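Local coordinates for uncharacterized protein AF0587 (Archaeoglobus fulgidus DSM 4304, PDB 2Q07) that is of uncharacterised function but belongs to the archaeosine synthase family and probably binds RNA in tRNA modification, this piece ending in a PUA domain, at residues A[219-222]-A[223-227]; A[242-246]-A[247-251]; A[141-144]-A[145-149]. One frame throughout, in Å; residues are numbered along the deposited sequence.

Contact 1. Residues A[219-222]-A[223-227]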
ATOM      1  N   GLU A 219      -0.996   6.662 -19.677  1.00 16.28           N
ATOM      2  CA  GLU A 219       0.093   6.824 -20.646  1.00 18.12           C
ATOM      3  C   GLU A 219       1.522   7.147 -20.221  1.00 16.91           C
ATOM      4  O   GLU A 219       2.444   6.409 -20.559  1.00 19.27           O
ATOM      5  CB  GLU A 219      -0.310   7.821 -21.740  1.00 18.80           C
ATOM      6  CG  GLU A 219       0.426   7.556 -23.059  1.00 23.61           C
ATOM      7  CD  GLU A 219       0.232   8.649 -24.106  1.00 27.38           C
ATOM      8  OE1 GLU A 219      -0.869   9.236 -24.172  1.00 30.48           O
ATOM      9  OE2 GLU A 219       1.182   8.902 -24.877  1.00 27.34           O
ATOM     10  N   LYS A 220       1.716   8.248 -19.509  1.00 18.67           N
ATOM     11  CA  LYS A 220       3.050   8.671 -19.088  1.00 21.24           C
ATOM     12  C   LYS A 220       3.794   7.633 -18.260  1.00 20.97           C
ATOM     13  O   LYS A 220       4.977   7.381 -18.493  1.00 18.93           O
ATOM     14  CB  LYS A 220       2.971   9.983 -18.300  1.00 25.45           C
ATOM     15  CG  LYS A 220       1.725  10.802 -18.586  1.00 29.59           C
ATOM     16  CD  LYS A 220       0.486  10.054 -18.084  1.00 33.30           C
ATOM     17  CE  LYS A 220      -0.806  10.691 -18.506  1.00 36.44           C
ATOM     18  NZ  LYS A 220      -1.913   9.755 -18.193  1.00 40.66           N
ATOM     19  N   ILE A 221       3.105   7.026 -17.296  1.00 18.16           N
ATOM     20  CA  ILE A 221       3.740   6.026 -16.449  1.00 16.99           C
ATOM     21  C   ILE A 221       4.054   4.759 -17.225  1.00 15.94           C
ATOM     22  O   ILE A 221       5.169   4.260 -17.147  1.00 16.01           O
ATOM     23  CB  ILE A 221       2.867   5.671 -15.223  1.00 18.17           C
ATOM     24  CG1 ILE A 221       2.711   6.910 -14.338  1.00 19.75           C
ATOM     25  CG2 ILE A 221       3.503   4.532 -14.446  1.00 18.93           C
ATOM     26  CD1 ILE A 221       2.052   6.651 -13.002  1.00 23.05           C
ATOM     27  N   ALA A 222       3.066   4.247 -17.957  1.00 14.91           N
ATOM     28  CA  ALA A 222       3.239   3.053 -18.781  1.00 17.76           C
ATOM     29  C   ALA A 222       4.413   3.290 -19.736  1.00 17.61           C
ATOM     30  O   ALA A 222       5.207   2.382 -19.995  1.00 19.70           O
ATOM     31  CB  ALA A 222       1.953   2.775 -19.583  1.00 13.61           C
ATOM     32  N   ALA A 223       4.503   4.517 -20.251  1.00 18.66           N
ATOM     33  CA  ALA A 223       5.570   4.914 -21.168  1.00 20.20           C
ATOM     34  C   ALA A 223       6.905   4.809 -20.448  1.00 20.77           C
ATOM     35  O   ALA A 223       7.881   4.301 -20.999  1.00 20.91           O
ATOM     36  CB  ALA A 223       5.348   6.351 -21.653  1.00 18.56           C
ATOM     37  N   TYR A 224       6.938   5.281 -19.207  1.00 20.53           N
ATOM     38  CA  TYR A 224       8.156   5.222 -18.417  1.00 22.18           C
ATOM     39  C   TYR A 224       8.560   3.771 -18.172  1.00 21.62           C
ATOM     40  O   TYR A 224       9.724   3.415 -18.349  1.00 22.38           O
ATOM     41  CB  TYR A 224       7.967   5.933 -17.078  1.00 22.59           C
ATOM     42  CG  TYR A 224       9.192   5.860 -16.199  1.00 23.61           C
ATOM     43  CD1 TYR A 224      10.304   6.666 -16.452  1.00 25.52           C
ATOM     44  CD2 TYR A 224       9.251   4.971 -15.128  1.00 23.34           C
ATOM     45  CE1 TYR A 224      11.445   6.591 -15.660  1.00 23.83           C
ATOM     46  CE2 TYR A 224      10.390   4.886 -14.326  1.00 23.12           C
ATOM     47  CZ  TYR A 224      11.480   5.700 -14.597  1.00 24.45           C
ATOM     48  OH  TYR A 224      12.601   5.629 -13.801  1.00 26.62           O
ATOM     49  N   LEU A 225       7.601   2.937 -17.765  1.00 20.70           N
ATOM     50  CA  LEU A 225       7.875   1.517 -17.506  1.00 19.91           C
ATOM     51  C   LEU A 225       8.369   0.805 -18.773  1.00 21.44           C
ATOM     52  O   LEU A 225       9.248  -0.061 -18.713  1.00 21.90           O
ATOM     53  CB  LEU A 225       6.612   0.807 -16.977  1.00 19.78           C
ATOM     54  CG  LEU A 225       6.014   1.260 -15.633  1.00 19.36           C
ATOM     55  CD1 LEU A 225       4.666   0.587 -15.405  1.00 20.20           C
ATOM     56  CD2 LEU A 225       6.971   0.918 -14.513  1.00 18.87           C
ATOM     57  N   LEU A 226       7.795   1.167 -19.914  1.00 21.96           N
ATOM     58  CA  LEU A 226       8.181   0.581 -21.192  1.00 24.93           C
ATOM     59  C   LEU A 226       9.637   0.939 -21.481  1.00 26.24           C
ATOM     60  O   LEU A 226      10.417   0.093 -21.916  1.00 25.79           O
ATOM     61  CB  LEU A 226       7.277   1.110 -22.312  1.00 24.35           C
ATOM     62  CG  LEU A 226       7.449   0.506 -23.710  1.00 27.77           C
ATOM     63  CD1 LEU A 226       7.262  -1.000 -23.636  1.00 25.10           C
ATOM     64  CD2 LEU A 226       6.440   1.115 -24.668  1.00 26.99           C
ATOM     65  N   GLU A 227       9.993   2.194 -21.226  1.00 27.76           N
ATOM     66  CA  GLU A 227      11.355   2.683 -21.431  1.00 30.36           C
ATOM     67  C   GLU A 227      12.354   1.871 -20.622  1.00 30.30           C
ATOM     68  O   GLU A 227      13.338   1.355 -21.159  1.00 31.21           O
ATOM     69  CB  GLU A 227      11.477   4.141 -20.985  1.00 33.23           C
ATOM     70  CG  GLU A 227      11.103   5.183 -22.008  1.00 36.82           C
ATOM     71  CD  GLU A 227      11.090   6.577 -21.405  1.00 38.41           C
ATOM     72  OE1 GLU A 227      12.098   6.960 -20.770  1.00 37.38           O
ATOM     73  OE2 GLU A 227      10.072   7.285 -21.563  1.00 41.18           O
TER
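Leu-225 N donates to Ile-221 O at 2.8 Å, the straightest (166° at the hydrogen) of four successive i to i+4 bonds that make 219-227 an alpha helix of the pre-PUA region. Its neighbours follow the same spacing: Ala-223 N to Glu-219 O, Tyr-224 N to Lys-220 O, and Leu-226 N to Ala-222 O at 2.9 Å. In these three the donor stands tilted from the carbonyl plane by 21 to 28°. Outward from the backbone, Ile-221 and Leu-225 lie one turn apart and touch, CG2 of Ile-221 4.2 Å from CD1 of Leu-225; branched aliphatics suit a face that packs against Leu-177 and Phe-181 of helix 168-181. Another face, with Ala-222 and Leu-226, meets strands 261-265 and 270-275 of the PUA sheet, where the small Ala-222 lets the helix come close. Lys-220, partly exposed, suits its place because its long chain carries NZ to a hydrogen bond with Arg-204 O. With CG anti to the backbone N (chi1 178°), the Tyr-224 ring leads away from 219-222, and the side chain touches Ile-183. CB of Ala-223 lies 3.1 Å from Glu-219 O and 3.3 Å from Lys-220 O.

Contact 2. Residues A[242-246]-A[247-251]; sequences GTIFA and GGVLR
Strand 243-245, at one edge of the PUA-domain sheet, runs into a 3-10 turn at 246-248, from which the chain, its Phe-245 and Ala-246 carbonyls bonded forward to Gly-248 and Val-249, leaves as strand 249-252 at the sheet's other edge. Phe-245 O accepts from Gly-248 N at 2.9 Å, and one residue on, Ala-246 O accepts from Val-249 N at 3.0 Å, two consecutive i to i+3 bonds. Both donors stand well above the plane of the carbonyl they meet, 53° and 57° out of it. Gly-248, without a side chain, suits its place beside Phe-245 O and Ile-244 CG2. After the turn, Leu-250 and Arg-251 both face Glu-234, a classic beta bulge that breaks the second strand.

Ile-244 and Val-249 meet across the turn. Both are beta-branched and buried, and their CG2 methyls approach to 4.2 Å. In the valine CG2, anti to the carbonyl carbon and beside N (chi1 179°), is the branch that makes the contact. Ile-244 also touches Ile-235 and Val-293, and Val-249 touches Ala-290, which ties the turn to strands 232-235 and 289-297. The Phe-245 ring, by contrast, leads away from 247-251, and Thr-243 CG2 sits 4.0 Å above the plane of that ring, over its centre. The same CG2 methyl of Val-249 lies 3.7 Å from Phe-245 O.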
ATOM      1  N   GLY A 242      -9.445  -6.320 -26.180  1.00 33.93           N
ATOM      2  CA  GLY A 242      -9.847  -7.029 -24.979  1.00 32.60           C
ATOM      3  C   GLY A 242      -8.891  -8.067 -24.420  1.00 32.31           C
ATOM      4  O   GLY A 242      -8.475  -7.960 -23.267  1.00 32.57           O
ATOM      5  N   THR A 243      -8.536  -9.067 -25.223  1.00 31.71           N
ATOM      6  CA  THR A 243      -7.655 -10.137 -24.759  1.00 30.27           C
ATOM      7  C   THR A 243      -6.407 -10.379 -25.603  1.00 29.09           C
ATOM      8  O   THR A 243      -6.411 -10.176 -26.812  1.00 28.04           O
ATOM      9  CB  THR A 243      -8.419 -11.490 -24.689  1.00 30.81           C
ATOM     10  OG1 THR A 243      -9.578 -11.351 -23.855  1.00 33.50           O
ATOM     11  CG2 THR A 243      -7.522 -12.579 -24.115  1.00 30.77           C
ATOM     12  N   ILE A 244      -5.347 -10.832 -24.940  1.00 27.74           N
ATOM     13  CA  ILE A 244      -4.081 -11.170 -25.585  1.00 24.58           C
ATOM     14  C   ILE A 244      -3.701 -12.558 -25.068  1.00 24.41           C
ATOM     15  O   ILE A 244      -3.356 -12.721 -23.892  1.00 22.69           O
ATOM     16  CB  ILE A 244      -2.964 -10.170 -25.222  1.00 24.60           C
ATOM     17  CG1 ILE A 244      -3.282  -8.799 -25.816  1.00 24.34           C
ATOM     18  CG2 ILE A 244      -1.618 -10.669 -25.753  1.00 24.88           C
ATOM     19  CD1 ILE A 244      -2.315  -7.719 -25.402  1.00 21.94           C
ATOM     20  N   PHE A 245      -3.789 -13.563 -25.933  1.00 23.23           N
ATOM     21  CA  PHE A 245      -3.465 -14.925 -25.523  1.00 22.32           C
ATOM     22  C   PHE A 245      -1.963 -15.135 -25.456  1.00 21.63           C
ATOM     23  O   PHE A 245      -1.196 -14.353 -26.021  1.00 21.25           O
ATOM     24  CB  PHE A 245      -4.105 -15.942 -26.479  1.00 22.20           C
ATOM     25  CG  PHE A 245      -5.611 -15.898 -26.496  1.00 21.58           C
ATOM     26  CD1 PHE A 245      -6.289 -15.070 -27.388  1.00 21.49           C
ATOM     27  CD2 PHE A 245      -6.354 -16.675 -25.610  1.00 21.97           C
ATOM     28  CE1 PHE A 245      -7.679 -15.015 -27.399  1.00 18.55           C
ATOM     29  CE2 PHE A 245      -7.751 -16.625 -25.612  1.00 20.86           C
ATOM     30  CZ  PHE A 245      -8.412 -15.795 -26.510  1.00 19.88           C
ATOM     31  N   ALA A 246      -1.545 -16.196 -24.772  1.00 22.66           N
ATOM     32  CA  ALA A 246      -0.123 -16.494 -24.620  1.00 23.53           C
ATOM     33  C   ALA A 246       0.593 -16.602 -25.962  1.00 25.10           C
ATOM     34  O   ALA A 246       1.721 -16.132 -26.114  1.00 26.03           O
ATOM     35  CB  ALA A 246       0.056 -17.774 -23.821  1.00 24.60           C
ATOM     36  N   GLY A 247      -0.070 -17.213 -26.936  1.00 25.41           N
ATOM     37  CA  GLY A 247       0.514 -17.366 -28.255  1.00 28.08           C
ATOM     38  C   GLY A 247       0.860 -16.052 -28.937  1.00 29.30           C
ATOM     39  O   GLY A 247       1.691 -16.027 -29.847  1.00 27.43           O
ATOM     40  N   GLY A 248       0.230 -14.961 -28.497  1.00 29.75           N
ATOM     41  CA  GLY A 248       0.495 -13.659 -29.090  1.00 31.29           C
ATOM     42  C   GLY A 248       1.625 -12.896 -28.419  1.00 32.41           C
ATOM     43  O   GLY A 248       2.005 -11.807 -28.862  1.00 30.74           O
ATOM     44  N   VAL A 249       2.170 -13.480 -27.356  1.00 34.39           N
ATOM     45  CA  VAL A 249       3.255 -12.871 -26.594  1.00 35.85           C
ATOM     46  C   VAL A 249       4.625 -13.320 -27.090  1.00 37.65           C
ATOM     47  O   VAL A 249       4.944 -14.505 -27.051  1.00 39.47           O
ATOM     48  CB  VAL A 249       3.147 -13.243 -25.103  1.00 36.70           C
ATOM     49  CG1 VAL A 249       4.294 -12.627 -24.324  1.00 36.08           C
ATOM     50  CG2 VAL A 249       1.798 -12.801 -24.554  1.00 35.02           C
ATOM     51  N   LEU A 250       5.437 -12.374 -27.551  1.00 38.07           N
ATOM     52  CA  LEU A 250       6.774 -12.701 -28.034  1.00 40.08           C
ATOM     53  C   LEU A 250       7.700 -12.935 -26.840  1.00 40.97           C
ATOM     54  O   LEU A 250       8.207 -14.043 -26.640  1.00 41.28           O
ATOM     55  CB  LEU A 250       7.311 -11.562 -28.906  1.00 41.17           C
ATOM     56  CG  LEU A 250       6.545 -11.332 -30.214  1.00 42.38           C
ATOM     57  CD1 LEU A 250       6.885  -9.971 -30.802  1.00 41.94           C
ATOM     58  CD2 LEU A 250       6.881 -12.448 -31.191  1.00 41.93           C
ATOM     59  N   ARG A 251       7.912 -11.886 -26.048  1.00 40.51           N
ATOM     60  CA  ARG A 251       8.760 -11.966 -24.864  1.00 40.55           C
ATOM     61  C   ARG A 251       8.028 -11.297 -23.709  1.00 40.41           C
ATOM     62  O   ARG A 251       7.133 -10.485 -23.930  1.00 39.09           O
ATOM     63  CB  ARG A 251      10.088 -11.246 -25.104  1.00 42.08           C
ATOM     64  CG  ARG A 251      10.838 -11.706 -26.338  1.00 46.26           C
ATOM     65  CD  ARG A 251      12.173 -10.991 -26.459  1.00 48.25           C
ATOM     66  NE  ARG A 251      12.842 -11.312 -27.715  1.00 51.20           N
ATOM     67  CZ  ARG A 251      14.041 -10.855 -28.064  1.00 52.74           C
ATOM     68  NH1 ARG A 251      14.714 -10.051 -27.249  1.00 52.14           N
ATOM     69  NH2 ARG A 251      14.564 -11.197 -29.235  1.00 53.21           N
TER

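Contact 3. Residues A[141-144]-A[145-149]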
ATOM      1  N   TYR A 141       2.133   3.577  26.066  1.00 19.36           N
ATOM      2  CA  TYR A 141       0.743   3.167  25.892  1.00 19.94           C
ATOM      3  C   TYR A 141      -0.167   4.331  26.281  1.00 20.65           C
ATOM      4  O   TYR A 141      -0.050   4.881  27.371  1.00 21.52           O
ATOM      5  CB  TYR A 141       0.454   1.929  26.739  1.00 18.68           C
ATOM      6  CG  TYR A 141       1.345   0.761  26.384  1.00 19.04           C
ATOM      7  CD1 TYR A 141       2.654   0.695  26.863  1.00 18.86           C
ATOM      8  CD2 TYR A 141       0.911  -0.233  25.505  1.00 14.51           C
ATOM      9  CE1 TYR A 141       3.510  -0.321  26.474  1.00 15.13           C
ATOM     10  CE2 TYR A 141       1.764  -1.258  25.106  1.00 18.55           C
ATOM     11  CZ  TYR A 141       3.062  -1.296  25.592  1.00 19.17           C
ATOM     12  OH  TYR A 141       3.920  -2.289  25.187  1.00 16.57           O
ATOM     13  N   THR A 142      -1.070   4.703  25.384  1.00 20.71           N
ATOM     14  CA  THR A 142      -1.946   5.846  25.623  1.00 22.31           C
ATOM     15  C   THR A 142      -3.428   5.535  25.799  1.00 25.26           C
ATOM     16  O   THR A 142      -4.230   6.441  26.033  1.00 26.69           O
ATOM     17  CB  THR A 142      -1.803   6.869  24.476  1.00 22.06           C
ATOM     18  OG1 THR A 142      -1.944   6.195  23.218  1.00 23.04           O
ATOM     19  CG2 THR A 142      -0.434   7.548  24.526  1.00 22.23           C
ATOM     20  N   ALA A 143      -3.796   4.265  25.695  1.00 26.19           N
ATOM     21  CA  ALA A 143      -5.194   3.889  25.819  1.00 29.84           C
ATOM     22  C   ALA A 143      -5.466   2.778  26.835  1.00 32.29           C
ATOM     23  O   ALA A 143      -4.819   1.730  26.832  1.00 33.12           O
ATOM     24  CB  ALA A 143      -5.729   3.483  24.457  1.00 25.81           C
ATOM     25  N   GLU A 144      -6.431   3.028  27.710  1.00 37.00           N
ATOM     26  CA  GLU A 144      -6.835   2.052  28.714  1.00 40.37           C
ATOM     27  C   GLU A 144      -8.362   2.016  28.716  1.00 41.84           C
ATOM     28  O   GLU A 144      -9.010   2.959  29.169  1.00 44.26           O
ATOM     29  CB  GLU A 144      -6.308   2.442  30.104  1.00 42.62           C
ATOM     30  CG  GLU A 144      -6.845   3.751  30.658  1.00 46.52           C
ATOM     31  CD  GLU A 144      -6.372   4.021  32.080  1.00 49.47           C
ATOM     32  OE1 GLU A 144      -6.843   5.002  32.696  1.00 49.37           O
ATOM     33  OE2 GLU A 144      -5.525   3.252  32.584  1.00 50.93           O
ATOM     34  N   LYS A 145      -8.926   0.935  28.185  1.00 41.31           N
ATOM     35  CA  LYS A 145     -10.376   0.748  28.109  1.00 40.78           C
ATOM     36  C   LYS A 145     -11.002   1.274  26.823  1.00 38.40           C
ATOM     37  O   LYS A 145     -11.676   0.535  26.114  1.00 39.79           O
ATOM     38  CB  LYS A 145     -11.098   1.422  29.286  1.00 42.50           C
ATOM     39  CG  LYS A 145     -10.749   0.894  30.667  1.00 45.38           C
ATOM     40  CD  LYS A 145     -11.561   1.630  31.731  1.00 46.41           C
ATOM     41  CE  LYS A 145     -11.271   1.111  33.128  1.00 46.81           C
ATOM     42  NZ  LYS A 145     -12.130   1.789  34.140  1.00 46.04           N
ATOM     43  N   ASP A 146     -10.785   2.551  26.529  1.00 36.08           N
ATOM     44  CA  ASP A 146     -11.383   3.168  25.345  1.00 32.64           C
ATOM     45  C   ASP A 146     -10.367   4.014  24.583  1.00 28.78           C
ATOM     46  O   ASP A 146      -9.751   4.905  25.150  1.00 28.70           O
ATOM     47  CB  ASP A 146     -12.554   4.054  25.785  1.00 33.86           C
ATOM     48  CG  ASP A 146     -13.564   4.288  24.682  1.00 37.21           C
ATOM     49  OD1 ASP A 146     -13.155   4.472  23.511  1.00 35.96           O
ATOM     50  OD2 ASP A 146     -14.778   4.299  24.997  1.00 38.44           O
ATOM     51  N   VAL A 147     -10.198   3.745  23.293  1.00 27.17           N
ATOM     52  CA  VAL A 147      -9.247   4.511  22.494  1.00 24.68           C
ATOM     53  C   VAL A 147      -9.775   5.922  22.195  1.00 23.94           C
ATOM     54  O   VAL A 147      -9.009   6.829  21.862  1.00 21.07           O
ATOM     55  CB  VAL A 147      -8.925   3.784  21.153  1.00 25.68           C
ATOM     56  CG1 VAL A 147      -8.135   2.516  21.426  1.00 20.21           C
ATOM     57  CG2 VAL A 147     -10.208   3.444  20.416  1.00 23.39           C
ATOM     58  N   LEU A 148     -11.085   6.099  22.360  1.00 23.47           N
ATOM     59  CA  LEU A 148     -11.757   7.367  22.090  1.00 24.50           C
ATOM     60  C   LEU A 148     -12.207   8.186  23.315  1.00 24.70           C
ATOM     61  O   LEU A 148     -12.953   9.148  23.170  1.00 23.70           O
ATOM     62  CB  LEU A 148     -12.964   7.106  21.184  1.00 26.22           C
ATOM     63  CG  LEU A 148     -12.801   7.064  19.657  1.00 26.60           C
ATOM     64  CD1 LEU A 148     -11.493   6.418  19.246  1.00 29.68           C
ATOM     65  CD2 LEU A 148     -13.986   6.310  19.066  1.00 27.70           C
ATOM     66  N   SER A 149     -11.763   7.820  24.512  1.00 24.36           N
ATOM     67  CA  SER A 149     -12.158   8.562  25.711  1.00 28.04           C
ATOM     68  C   SER A 149     -11.388   9.878  25.811  1.00 29.09           C
ATOM     69  O   SER A 149     -10.310  10.016  25.237  1.00 30.05           O
ATOM     70  CB  SER A 149     -11.908   7.724  26.968  1.00 28.23           C
ATOM     71  OG  SER A 149     -10.521   7.518  27.180  1.00 29.59           O
TER
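The loop that carries the chain from strand 138-141 into helix 150-160 folds back on itself here, bringing Ala-143 against Val-147. Ala-143 CB points toward the later residues and lies 4.0 Å from CG1 of Val-147. A methyl suits this buried place, where it also touches Ser-152 of the helix. CG1 of Val-147 reaches it from a position anti to its own carbonyl carbon, beside N (chi1 -68°). At the apex, Asp-146 N makes a weak hydrogen bond to Glu-144 O at 3.2 Å. Lys-145 between them has a positive phi (91°), which turns the chain; its extended side chain leads away from 141-144, as suits an exposed lysine.

Asp-146 then opens an Asx turn inside a type I beta turn that runs to Ser-149. Its OD1 accepts from Leu-148 N at 2.9 Å, on the anti side of the carboxylate and 32° out of its plane. Aspartate suits the position because its carboxylate, one methylene from CA, can reach the backbone N two residues on. Asp-146 O takes a weak bond from Ser-149 OG at 3.4 Å and a further one from Ser-152 OG. Ser-149 is the N-cap of helix 150-160, and its OG is also bonded to Ser-152 N, so this hydroxyl fastens the turn to the first turn of the helix. His-119 bonds both Val-147 O, through NE2, and Thr-142 OG1, through ND1.

Along the chain the order is contact 3, contact 1, contact 2, each in a different region of this fragment. Contact 3 leaves the edge strand 138-141 of the five-stranded mixed sheet in the DUF5591 region. Contact 1 is the helix 219-227 of the pre-PUA region, and contact 2 lies in the PUA domain. Contacts 1 and 2 are on one side of the chain's centre, about 20 Å apart between centres; contact 3 is on the other, about 47 Å from contact 1 and 55 Å from contact 2. Helix 219-227 packs on strands 261-265 and 270-275 of the sheet that contact 2 borders, while the DUF5591 loop lies apart, consistent with a pre-PUA and PUA unit that probably binds RNA.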